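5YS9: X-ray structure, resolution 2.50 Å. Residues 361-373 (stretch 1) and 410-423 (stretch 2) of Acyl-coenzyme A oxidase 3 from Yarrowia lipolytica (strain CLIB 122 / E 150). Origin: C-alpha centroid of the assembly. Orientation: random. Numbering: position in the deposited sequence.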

# COMPACT_ATOMS: atom_id res chain seq x y z
N PHE A 361 -3.36 14.36 -10.91
CA PHE A 361 -3.05 13.07 -11.49
C PHE A 361 -4.31 12.32 -11.86
O PHE A 361 -4.35 11.67 -12.88
N THR A 362 -5.32 12.37 -11.02
CA THR A 362 -6.56 11.66 -11.32
C THR A 362 -7.28 12.20 -12.54
O THR A 362 -7.75 11.43 -13.34
N TYR A 363 -7.30 13.51 -12.72
CA TYR A 363 -7.88 14.11 -13.91
C TYR A 363 -7.11 13.65 -15.13
O TYR A 363 -7.69 13.35 -16.16
N ALA A 364 -5.79 13.61 -14.99
CA ALA A 364 -4.88 13.20 -16.04
C ALA A 364 -5.08 11.76 -16.47
O ALA A 364 -4.98 11.44 -17.64
N MET A 365 -5.34 10.89 -15.51
CA MET A 365 -5.66 9.52 -15.83
C MET A 365 -6.85 9.49 -16.78
O MET A 365 -6.78 8.87 -17.83
N LYS A 366 -7.93 10.17 -16.44
CA LYS A 366 -9.08 10.17 -17.36
C LYS A 366 -8.73 10.70 -18.80
O LYS A 366 -9.12 10.10 -19.79
N MET A 367 -7.96 11.78 -18.91
CA MET A 367 -7.59 12.30 -20.22
C MET A 367 -6.76 11.30 -21.03
O MET A 367 -6.93 11.22 -22.25
N ALA A 368 -5.92 10.52 -20.38
CA ALA A 368 -5.17 9.48 -21.09
C ALA A 368 -6.04 8.29 -21.56
O ALA A 368 -5.85 7.73 -22.62
N ALA A 369 -7.02 7.92 -20.78
CA ALA A 369 -8.04 6.99 -21.24
C ALA A 369 -8.84 7.50 -22.44
O ALA A 369 -9.17 6.72 -23.32
N ASP A 370 -9.20 8.77 -22.42
CA ASP A 370 -10.01 9.39 -23.47
C ASP A 370 -9.17 9.56 -24.71
O ASP A 370 -9.61 9.18 -25.77
N GLN A 371 -7.96 10.12 -24.58
CA GLN A 371 -7.05 10.29 -25.70
C GLN A 371 -6.74 8.96 -26.39
O GLN A 371 -6.62 8.90 -27.63
N SER A 372 -6.62 7.90 -25.60
CA SER A 372 -6.34 6.58 -26.17
C SER A 372 -7.50 6.00 -26.95
O SER A 372 -7.30 5.37 -28.00
N GLN A 373 -8.71 6.15 -26.40
CA GLN A 373 -9.93 5.65 -27.06
C GLN A 373 -10.20 6.43 -28.36
O GLN A 373 -10.62 5.85 -29.35
N GLY A 410 2.09 0.62 -20.82
CA GLY A 410 2.62 1.51 -19.79
C GLY A 410 1.56 2.27 -19.02
O GLY A 410 1.62 2.38 -17.80
N LEU A 411 0.58 2.78 -19.75
CA LEU A 411 -0.53 3.48 -19.14
C LEU A 411 -1.31 2.60 -18.15
O LEU A 411 -1.61 3.05 -17.05
N LYS A 412 -1.65 1.38 -18.55
CA LYS A 412 -2.25 0.42 -17.64
C LYS A 412 -1.37 0.24 -16.38
O LYS A 412 -1.88 0.35 -15.27
N ALA A 413 -0.07 -0.02 -16.57
CA ALA A 413 0.83 -0.29 -15.45
C ALA A 413 0.83 0.84 -14.46
O ALA A 413 0.49 0.64 -13.30
N PHE A 414 1.14 2.04 -14.96
CA PHE A 414 1.33 3.21 -14.10
C PHE A 414 0.07 3.82 -13.50
O PHE A 414 0.11 4.32 -12.37
N THR A 415 -1.04 3.79 -14.24
CA THR A 415 -2.29 4.30 -13.73
C THR A 415 -2.84 3.33 -12.67
O THR A 415 -3.47 3.74 -11.71
N THR A 416 -2.61 2.04 -12.83
CA THR A 416 -3.03 1.13 -11.77
C THR A 416 -2.20 1.32 -10.51
O THR A 416 -2.78 1.50 -9.43
N TRP A 417 -0.87 1.34 -10.63
CA TRP A 417 -0.02 1.65 -9.48
C TRP A 417 -0.33 3.02 -8.83
O TRP A 417 -0.35 3.14 -7.61
N THR A 418 -0.55 4.03 -9.66
CA THR A 418 -0.86 5.34 -9.18
C THR A 418 -2.17 5.35 -8.38
O THR A 418 -2.21 5.96 -7.32
N CYS A 419 -3.21 4.66 -8.88
CA CYS A 419 -4.46 4.56 -8.17
C CYS A 419 -4.23 3.95 -6.77
O CYS A 419 -4.79 4.44 -5.78
N ALA A 420 -3.41 2.91 -6.70
CA ALA A 420 -3.03 2.31 -5.42
C ALA A 420 -2.38 3.34 -4.53
O ALA A 420 -2.73 3.46 -3.38
N ASN A 421 -1.44 4.11 -5.07
CA ASN A 421 -0.72 5.06 -4.23
C ASN A 421 -1.65 6.13 -3.68
O ASN A 421 -1.41 6.65 -2.60
N ILE A 422 -2.66 6.51 -4.47
CA ILE A 422 -3.58 7.58 -4.12
C ILE A 422 -4.50 7.13 -3.00
O ILE A 422 -4.72 7.85 -2.01
N ILE A 423 -5.05 5.94 -3.16
CA ILE A 423 -5.83 5.33 -2.09
C ILE A 423 -4.98 5.35 -0.81
O ILE A 423 -5.45 5.85 0.23

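Both stretches are helical throughout, and their N-to-C directions differ by 155°, so the two helices run nearly antiparallel. Their axes come no closer than 11.1 Å, and the CA register descends from Phe361 opposite Thr418, through Met365 opposite Thr415, to Ala368 opposite Leu411. The CA atoms of Met365 and Thr415 lie 6.6 Å apart, the shortest of the register distances. Together the stretches bury 375 Å², and no hydrogen bond crosses between them; the contact is made by van der Waals packing and one CH-pi contact.

Met365 contributes most, with 86 Å² covered. Its CA-to-CB bond points toward the other helix, and chi angles of -81° (m), 160° (t) and 167° (t) extend the chain so that its methyl reaches the backbone of stretch 2. Met365 CE lies 3.2 Å from Thr415 O and 3.7 Å from Cys419 N, two atoms that are themselves joined by a helical hydrogen bond of 3.0 Å. Met365 CE is also 3.2 Å from Thr418 CG2, a tight approach for two methyl carbons. Nearer the root of the side chain, Met365 CG meets Thr415 CG2 at 3.7 Å.

Thr418, with 47 Å² covered, also points toward its partner helix and adopts chi1 -69° (m). Its methyl sits over one face of the Phe361 ring: Thr418 CG2 is 3.5 Å from the ring centroid and 5° off the ring normal, the geometry of a CH-pi contact. Phe361 itself points toward stretch 2, with chi1 at -146°, between wells, and its CZ is 3.5 Å from Thr418 OG1. That hydroxyl donates to its own helix, from Thr418 OG1 to Phe414 O at 2.8 Å.

Thr415, covered by 46 Å², points sideways with chi1 63° (p). It too satisfies its hydroxyl locally, through a hydrogen bond from Thr415 OG1 to Leu411 O of 2.6 Å, while CG2 serves the contact with Met365. Both threonines thus bring methyl groups to the interface without requiring a polar partner across it.

The contacts of Leu411 and Ile422 are looser. Toward the C-terminal end of stretch 1, Leu411 points in with both chi angles between wells (-101° and 13°); its CG is 4.4 Å from Ala368 CB, and its CD2 is 3.9 Å from Ser372 OG. Ser372, at chi1 -72° (m), donates from its OG to Ala368 O at 3.0 Å. At the other end, Ile422 (chi1 m, chi2 t) points toward stretch 1 and places CD1 4.1 Å from Thr362 CG2.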

# COMPACT_ATOMS: atom_id res chain seq x y z
CB PHE A 361 -2.25 12.26 -10.49
CG PHE A 361 -1.23 11.37 -11.11
CD1 PHE A 361 -1.53 10.59 -12.20
CD2 PHE A 361 0.04 11.29 -10.59
CE1 PHE A 361 -0.60 9.77 -12.76
CE2 PHE A 361 0.98 10.47 -11.13
CZ PHE A 361 0.66 9.71 -12.22
CB THR A 362 -7.45 11.37 -10.08
OG1 THR A 362 -8.81 11.70 -10.35
CG2 THR A 362 -6.97 12.09 -8.86
CB TYR A 363 -7.79 15.63 -13.85
CG TYR A 363 -8.98 16.34 -13.27
CD1 TYR A 363 -9.38 16.11 -11.97
CD2 TYR A 363 -9.68 17.28 -14.01
CE1 TYR A 363 -10.46 16.77 -11.43
CE2 TYR A 363 -10.75 17.94 -13.47
CZ TYR A 363 -11.14 17.68 -12.18
OH TYR A 363 -12.20 18.34 -11.65
CB ALA A 364 -3.45 13.42 -15.60
CB MET A 365 -5.96 8.71 -14.59
CG MET A 365 -4.74 8.22 -13.83
SD MET A 365 -5.24 7.80 -12.15
CE MET A 365 -3.79 6.94 -11.74
CB LYS A 366 -10.28 10.92 -16.73
CG LYS A 366 -11.63 10.72 -17.39
CD LYS A 366 -12.03 9.23 -17.54
CE LYS A 366 -13.50 9.04 -17.93
NZ LYS A 366 -13.83 9.92 -19.10
CB MET A 367 -6.83 13.64 -20.08
CG MET A 367 -7.65 14.78 -19.47
SD MET A 367 -9.25 14.87 -20.28
CE MET A 367 -10.41 14.11 -19.13
CB ALA A 368 -4.01 9.01 -20.26
CB ALA A 369 -9.01 6.66 -20.10
CB ASP A 370 -10.58 10.75 -23.01
CG ASP A 370 -11.75 10.63 -21.98
OD1 ASP A 370 -12.16 9.51 -21.60
OD2 ASP A 370 -12.28 11.67 -21.55
CB GLN A 371 -5.77 10.96 -25.24
CG GLN A 371 -4.70 11.25 -26.32
CD GLN A 371 -4.95 12.52 -27.15
OE1 GLN A 371 -4.02 13.32 -27.32
NE2 GLN A 371 -6.18 12.71 -27.67
CB SER A 372 -5.93 5.59 -25.09
OG SER A 372 -4.66 5.90 -24.63
CB GLN A 373 -11.14 5.69 -26.11
CG GLN A 373 -12.46 5.14 -26.67
CD GLN A 373 -12.44 3.65 -27.08
OE1 GLN A 373 -11.83 2.78 -26.42
NE2 GLN A 373 -13.15 3.34 -28.17
CB LEU A 411 -1.47 3.99 -20.21
CG LEU A 411 -1.45 5.46 -20.68
CD1 LEU A 411 -0.31 6.31 -20.26
CD2 LEU A 411 -1.58 5.52 -22.19
CB LYS A 412 -2.49 -0.95 -18.30
CG LYS A 412 -3.23 -1.91 -17.39
CD LYS A 412 -2.31 -2.78 -16.54
CE LYS A 412 -3.12 -3.74 -15.70
NZ LYS A 412 -2.24 -4.62 -14.90
CB ALA A 413 2.24 -0.58 -15.90
CB PHE A 414 2.22 4.26 -14.80
CG PHE A 414 3.67 3.83 -14.84
CD1 PHE A 414 4.44 3.88 -13.69
CD2 PHE A 414 4.23 3.28 -16.01
CE1 PHE A 414 5.76 3.46 -13.70
CE2 PHE A 414 5.55 2.85 -16.03
CZ PHE A 414 6.32 2.92 -14.88
CB THR A 415 -3.35 4.65 -14.83
OG1 THR A 415 -3.76 3.49 -15.59
CG2 THR A 415 -2.86 5.72 -15.75
CB THR A 416 -3.17 -0.33 -12.21
OG1 THR A 416 -1.94 -0.85 -12.73
CG2 THR A 416 -4.25 -0.41 -13.24
CB TRP A 417 1.47 1.65 -9.84
CG TRP A 417 2.16 0.34 -9.84
CD1 TRP A 417 1.96 -0.74 -8.97
CD2 TRP A 417 3.19 -0.04 -10.71
NE1 TRP A 417 2.82 -1.75 -9.28
CE2 TRP A 417 3.61 -1.35 -10.33
CE3 TRP A 417 3.84 0.59 -11.78
CZ2 TRP A 417 4.64 -2.03 -11.00
CZ3 TRP A 417 4.87 -0.10 -12.44
CH2 TRP A 417 5.24 -1.39 -12.04
CB THR A 418 -0.86 6.37 -10.31
OG1 THR A 418 0.48 6.54 -10.78
CG2 THR A 418 -1.33 7.72 -9.79
CB CYS A 419 -5.54 3.78 -8.97
SG CYS A 419 -7.13 3.55 -8.07
CB ALA A 420 -2.13 1.08 -5.62
CB ASN A 421 0.42 5.71 -5.02
CG ASN A 421 1.45 4.72 -5.51
OD1 ASN A 421 1.65 3.67 -4.89
ND2 ASN A 421 2.12 5.05 -6.61
CB ILE A 422 -4.44 8.03 -5.34
CG1 ILE A 422 -3.58 8.80 -6.36
CG2 ILE A 422 -5.63 8.90 -4.88
CD1 ILE A 422 -4.33 9.16 -7.65
CB ILE A 423 -6.28 3.89 -2.41
CG1 ILE A 423 -7.24 3.85 -3.62
CG2 ILE A 423 -7.00 3.27 -1.22
CD1 ILE A 423 -7.35 2.47 -4.28